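PDB 5BU9: beta-N-acetylhexosaminidase from Beutenbergia cavernae, which probably removes terminal non-reducing N-acetyl-D-hexosamine residues from N-acetyl-beta-D-hexosaminides by hydrolysis, as a family 3 glycoside hydrolase. Local coordinates for residues A[96-99]-A[100-103]; A[109-112]-A[113-117]; A[162-165]-A[166-170]. All coordinates share one frame; numbering follows the deposited sequence.

Contact 1. Residues A[96-99]-A[100-103]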
# COMPACT_ATOMS: atom_id res chain seq x y z
N ILE A 96 6.42 -18.80 1.05
CA ILE A 96 5.52 -18.34 2.09
C ILE A 96 4.11 -18.87 1.84
O ILE A 96 3.60 -18.72 0.75
CB ILE A 96 5.53 -16.82 2.14
CG1 ILE A 96 6.97 -16.30 2.24
CG2 ILE A 96 4.73 -16.35 3.32
CD1 ILE A 96 7.08 -14.76 2.14
N PRO A 97 3.49 -19.50 2.85
CA PRO A 97 2.12 -20.02 2.70
C PRO A 97 1.07 -18.91 2.52
O PRO A 97 1.40 -17.74 2.73
CB PRO A 97 1.89 -20.79 4.02
CG PRO A 97 3.00 -20.41 4.93
CD PRO A 97 4.13 -19.94 4.10
N THR A 98 -0.14 -19.27 2.09
CA THR A 98 -1.25 -18.32 1.98
C THR A 98 -1.48 -17.73 3.37
O THR A 98 -1.16 -18.39 4.36
CB THR A 98 -2.56 -18.99 1.48
OG1 THR A 98 -2.98 -19.99 2.43
CG2 THR A 98 -2.35 -19.67 0.13
N ALA A 99 -2.02 -16.51 3.43
CA ALA A 99 -2.40 -15.92 4.71
C ALA A 99 -3.40 -16.82 5.42
O ALA A 99 -3.45 -16.86 6.65
CB ALA A 99 -2.98 -14.51 4.52
N LEU A 100 -4.19 -17.57 4.65
CA LEU A 100 -5.21 -18.42 5.28
C LEU A 100 -4.50 -19.50 6.08
O LEU A 100 -4.84 -19.74 7.25
CB LEU A 100 -6.17 -19.03 4.25
CG LEU A 100 -7.21 -19.98 4.83
CD1 LEU A 100 -8.03 -19.31 5.93
CD2 LEU A 100 -8.12 -20.52 3.74
N ASP A 101 -3.52 -20.15 5.45
CA ASP A 101 -2.64 -21.11 6.15
C ASP A 101 -1.93 -20.44 7.33
O ASP A 101 -1.88 -21.00 8.42
CB ASP A 101 -1.61 -21.71 5.20
CG ASP A 101 -2.19 -22.76 4.28
OD1 ASP A 101 -3.35 -23.19 4.49
OD2 ASP A 101 -1.50 -23.17 3.34
N GLN A 102 -1.42 -19.23 7.13
CA GLN A 102 -0.78 -18.49 8.22
C GLN A 102 -1.75 -18.30 9.39
O GLN A 102 -1.36 -18.35 10.55
CB GLN A 102 -0.26 -17.14 7.73
CG GLN A 102 0.93 -17.20 6.75
CD GLN A 102 1.27 -15.84 6.17
OE1 GLN A 102 1.33 -14.83 6.89
NE2 GLN A 102 1.48 -15.79 4.87
N GLY A 103 -3.03 -18.11 9.08
CA GLY A 103 -4.05 -17.98 10.11
C GLY A 103 -4.27 -19.20 11.00
O GLY A 103 -4.86 -19.10 12.07
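Thr-98 and Asp-101 meet at the start of helix 99-102, where Thr-98 is the N-cap: its OG1 accepts from Asp-101 N at 3.1 Å, and at 170° the bond is nearly straight. The torsion makes this possible, because OG1 stands between the backbone N and the carbonyl carbon (chi1 62°) and so faces the first turn, whose amide N-H groups lack the i-4 carbonyl partner of a helix interior. Threonine suits the place as a small acceptor. The carboxylate of Asp-101 slants across the same hydroxyl, with CG 3.4 Å from Thr-98 OG1. An acidic group in the first turn is likely to be favoured by the partial positive charge at the beginning of a helix. Beside it the ring of Pro-97, which has no N-H to offer, rests its CB on Asp-101 CB at 3.8 Å.

Gln-102 leaves the helix one residue further on and runs back over the chain before it. Its CG lies anti to the carbonyl carbon (chi1 -69°) and the chain stays extended beyond, passing Thr-98 O, which itself accepts from Gln-102 N, the first regular bond of the turn. The buried amide end then gives NE2 to Pro-97 O. That oxygen lies in the plane of the amide, whereas NE2 stands above the plane of the proline carbonyl. NE2 is also hydrogen-bonded to Glu-81 O, and two carbonyls together hold the amide against rotation. Glutamine is long enough to span from helix to loop and carries the donor needed there. Trp-117 of helix 107-123 covers Ile-96, Pro-97 and Gln-102 together. Next to the amide, the CG2 methyl of Ile-96 lies 3.6 Å from Gln-102 NE2.

Contact 2. Residues A[109-112]-A[113-117]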
# COMPACT_ATOMS: atom_id res chain seq x y z
N THR A 109 4.26 -18.53 16.51
CA THR A 109 4.91 -19.24 15.41
C THR A 109 4.92 -18.39 14.13
O THR A 109 5.92 -18.35 13.42
CB THR A 109 4.21 -20.58 15.13
OG1 THR A 109 4.15 -21.36 16.32
CG2 THR A 109 4.95 -21.35 14.04
N LEU A 110 3.81 -17.73 13.86
CA LEU A 110 3.66 -16.86 12.69
C LEU A 110 4.61 -15.69 12.77
O LEU A 110 5.24 -15.35 11.78
CB LEU A 110 2.23 -16.35 12.56
CG LEU A 110 1.91 -15.34 11.44
CD1 LEU A 110 2.44 -15.83 10.07
CD2 LEU A 110 0.42 -15.13 11.38
N GLN A 111 4.72 -15.10 13.96
CA GLN A 111 5.64 -13.99 14.18
C GLN A 111 7.10 -14.41 13.93
O GLN A 111 7.88 -13.68 13.32
CB GLN A 111 5.49 -13.43 15.59
CG GLN A 111 6.48 -12.29 15.85
CD GLN A 111 6.20 -11.49 17.11
OE1 GLN A 111 5.11 -11.56 17.70
NE2 GLN A 111 7.18 -10.70 17.53
N ALA A 112 7.45 -15.61 14.40
CA ALA A 112 8.80 -16.14 14.16
C ALA A 112 9.03 -16.38 12.66
O ALA A 112 10.07 -15.99 12.13
CB ALA A 112 9.02 -17.44 14.94
N ASP A 113 8.08 -17.00 11.98
CA ASP A 113 8.24 -17.23 10.55
C ASP A 113 8.27 -15.89 9.79
O ASP A 113 9.00 -15.75 8.82
CB ASP A 113 7.13 -18.14 10.01
CG ASP A 113 7.22 -19.58 10.54
OD1 ASP A 113 8.29 -19.99 11.06
OD2 ASP A 113 6.22 -20.31 10.44
N ALA A 114 7.52 -14.90 10.26
CA ALA A 114 7.46 -13.63 9.52
C ALA A 114 8.74 -12.85 9.74
O ALA A 114 9.11 -12.03 8.92
CB ALA A 114 6.28 -12.80 9.93
N THR A 115 9.41 -13.11 10.86
CA THR A 115 10.71 -12.51 11.11
C THR A 115 11.70 -13.01 10.06
O THR A 115 12.50 -12.25 9.49
CB THR A 115 11.23 -12.86 12.52
OG1 THR A 115 10.27 -12.43 13.49
CG2 THR A 115 12.57 -12.19 12.78
N THR A 116 11.64 -14.31 9.79
CA THR A 116 12.47 -14.92 8.77
C THR A 116 12.14 -14.30 7.41
O THR A 116 13.06 -13.88 6.71
CB THR A 116 12.25 -16.43 8.73
OG1 THR A 116 12.53 -16.96 10.03
CG2 THR A 116 13.15 -17.09 7.69
N TRP A 117 10.86 -14.24 7.06
CA TRP A 117 10.43 -13.70 5.75
C TRP A 117 10.89 -12.27 5.60
O TRP A 117 11.38 -11.85 4.55
CB TRP A 117 8.91 -13.79 5.59
CG TRP A 117 8.42 -15.17 5.72
CD1 TRP A 117 9.14 -16.31 5.49
CD2 TRP A 117 7.13 -15.60 6.17
NE1 TRP A 117 8.37 -17.41 5.75
CE2 TRP A 117 7.13 -17.01 6.17
CE3 TRP A 117 5.97 -14.93 6.57
CZ2 TRP A 117 6.01 -17.76 6.54
CZ3 TRP A 117 4.87 -15.67 6.94
CH2 TRP A 117 4.90 -17.07 6.93
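Thr-115 turns its hydroxyl back along the helix onto the carbonyl of Gln-111, one turn earlier. Its CB starts 3.4 Å from Ala-112 O and almost as near to Gln-111 O, close to two successive carbonyl oxygens. From there OG1 lies beside the backbone N, opposite the carbonyl carbon (chi1 -57°), which aims it at Gln-111 O, 2.7 Å from OG1. The same oxygen takes the regular helical bond from Thr-115 N at 3.0 Å. Hydroxyl and amide approach from opposite faces of the carbonyl plane, so one acceptor serves two donors without their competing for the same side. Threonine suits this partly exposed position because its hydroxyl finds a partner within its own helix. Thr-116 repeats the torsion, but its OG1 makes just a weak bond, 3.4 Å from Ala-112 O.

These residues belong to helix 107-123, an amphipathic helix in a family 3 domain of the TIM-barrel clan. Its outer side carries Ala-112 and Thr-116; its buried side carries Leu-110, Ala-114 and Trp-117, which pack on helix 160-176. Two turns separate Leu-110 from Trp-117, and their side chains run at about a right angle to each other. The CD1 methyl of Leu-110 meets the six-membered part of the indole obliquely, 4.0 Å from Trp-117 CZ3. Leucine and tryptophan are long enough to meet across two turns, whereas Ala-114 is small enough to let the neighbouring helix come close. One face of the indole is turned to the backbone, with Asp-113 O 3.1 Å above the plane of the Trp-117 ring, toward its rim.

Contact 3. Residues A[162-165]-A[166-170]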
# COMPACT_ATOMS: atom_id res chain seq x y z
N THR A 162 -9.30 -13.24 15.13
CA THR A 162 -8.35 -14.11 14.44
C THR A 162 -7.47 -13.29 13.51
O THR A 162 -6.25 -13.40 13.53
CB THR A 162 -9.07 -15.21 13.62
OG1 THR A 162 -10.05 -15.85 14.45
CG2 THR A 162 -8.09 -16.23 13.12
N VAL A 163 -8.11 -12.46 12.69
CA VAL A 163 -7.40 -11.62 11.75
C VAL A 163 -6.43 -10.70 12.46
O VAL A 163 -5.27 -10.59 12.05
CB VAL A 163 -8.39 -10.83 10.87
CG1 VAL A 163 -7.69 -9.70 10.08
CG2 VAL A 163 -9.10 -11.80 9.91
N ALA A 164 -6.89 -10.02 13.51
CA ALA A 164 -6.02 -9.15 14.30
C ALA A 164 -4.79 -9.86 14.85
O ALA A 164 -3.68 -9.37 14.71
CB ALA A 164 -6.79 -8.55 15.43
N SER A 165 -5.00 -10.99 15.53
CA SER A 165 -3.89 -11.66 16.21
C SER A 165 -2.84 -12.19 15.20
O SER A 165 -1.65 -12.20 15.47
CB SER A 165 -4.40 -12.77 17.12
OG SER A 165 -5.07 -13.80 16.41
N HIS A 166 -3.28 -12.61 14.02
CA HIS A 166 -2.31 -13.14 13.10
C HIS A 166 -1.64 -12.03 12.29
O HIS A 166 -0.41 -12.02 12.18
CB HIS A 166 -2.96 -14.21 12.22
CG HIS A 166 -3.35 -15.42 13.00
ND1 HIS A 166 -4.53 -15.49 13.71
CD2 HIS A 166 -2.68 -16.56 13.28
CE1 HIS A 166 -4.59 -16.64 14.35
NE2 HIS A 166 -3.48 -17.31 14.11
N ALA A 167 -2.41 -11.07 11.78
CA ALA A 167 -1.80 -10.00 11.00
C ALA A 167 -0.86 -9.19 11.88
O ALA A 167 0.21 -8.77 11.42
CB ALA A 167 -2.85 -9.10 10.34
N ASN A 168 -1.23 -9.01 13.14
CA ASN A 168 -0.37 -8.22 14.04
C ASN A 168 0.91 -8.98 14.37
O ASN A 168 1.96 -8.38 14.60
CB ASN A 168 -1.10 -7.84 15.33
CG ASN A 168 -2.11 -6.74 15.12
OD1 ASN A 168 -2.11 -6.08 14.07
ND2 ASN A 168 -2.99 -6.54 16.10
N ALA A 169 0.81 -10.31 14.39
CA ALA A 169 1.95 -11.17 14.63
C ALA A 169 2.87 -11.02 13.43
O ALA A 169 4.07 -10.82 13.58
CB ALA A 169 1.52 -12.58 14.81
N PHE A 170 2.28 -11.07 12.23
CA PHE A 170 3.03 -10.97 10.97
C PHE A 170 3.76 -9.62 10.94
O PHE A 170 4.95 -9.58 10.67
CB PHE A 170 2.05 -11.16 9.78
CG PHE A 170 2.65 -10.96 8.39
CD1 PHE A 170 2.78 -9.68 7.84
CD2 PHE A 170 2.95 -12.05 7.59
CE1 PHE A 170 3.26 -9.50 6.56
CE2 PHE A 170 3.42 -11.87 6.30
CZ PHE A 170 3.58 -10.59 5.78
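The imidazole of His-166 meets Thr-162 with its edge: Thr-162 O lies in the ring plane, 2.7 Å from His-166 ND1, and the N-H points at it almost straight (169°). Ser-165 OG approaches the same ring obliquely, 3.5 Å from His-166 CE1. Alongside runs the threonine side chain, its CG2 methyl 3.7 Å from His-166 ND1, while its hydroxyl turns to Asp-159. The ring reaches back because CG sits beside the backbone N (chi1 -67°), pointing the imidazole toward the preceding turn.

Within helix 160-176 of this TIM-barrel-type domain, Thr-162 O thus takes two bonds, from the ring and from His-166 N at 3.1 Å, arriving on opposite faces of the carbonyl plane. Histidine suits a buried place here, since it supplies a flat donor next to Phe-156 and Leu-110. A leucine at His-166 would remove both ring nitrogens and would probably leave Thr-162 O with its backbone donor but no ring N-H, and Leu-105 O without its weak partner. On the far side of the helix the small Ala-164 lies against Ala-219 of helix 212-222, and Ala-219 O takes a weak bond from Asn-168 ND2.

The far ring nitrogen, His-166 NE2, has a weak hydrogen bond to Leu-105 O; carbonyl oxygens near both nitrogens are consistent with a ring protonated on both, though the weak second bond does not settle it.

Overall arrangement
All three contacts lie in the outer part of the domain, partly buried, and their inner side chains converge. Contact 1 starts a short helix after a loop, so its bonds cap a helix end and tie it to the loop; contacts 2 and 3 lie within the long helices 107-123 and 160-176, where a threonine hydroxyl and a histidine ring each add a second bond to a carbonyl already in use. Gln-102 of contact 1 is the common neighbour: its OE1 packs against Leu-110 and Trp-117 of contact 2 and against Phe-170 of contact 3. Leu-110 CD2 rests on His-166 O and Trp-117 on Phe-170, joining the two long helices. Contact 2 has the more exposed outer side; none of the touching residues of contact 3 is fully exposed.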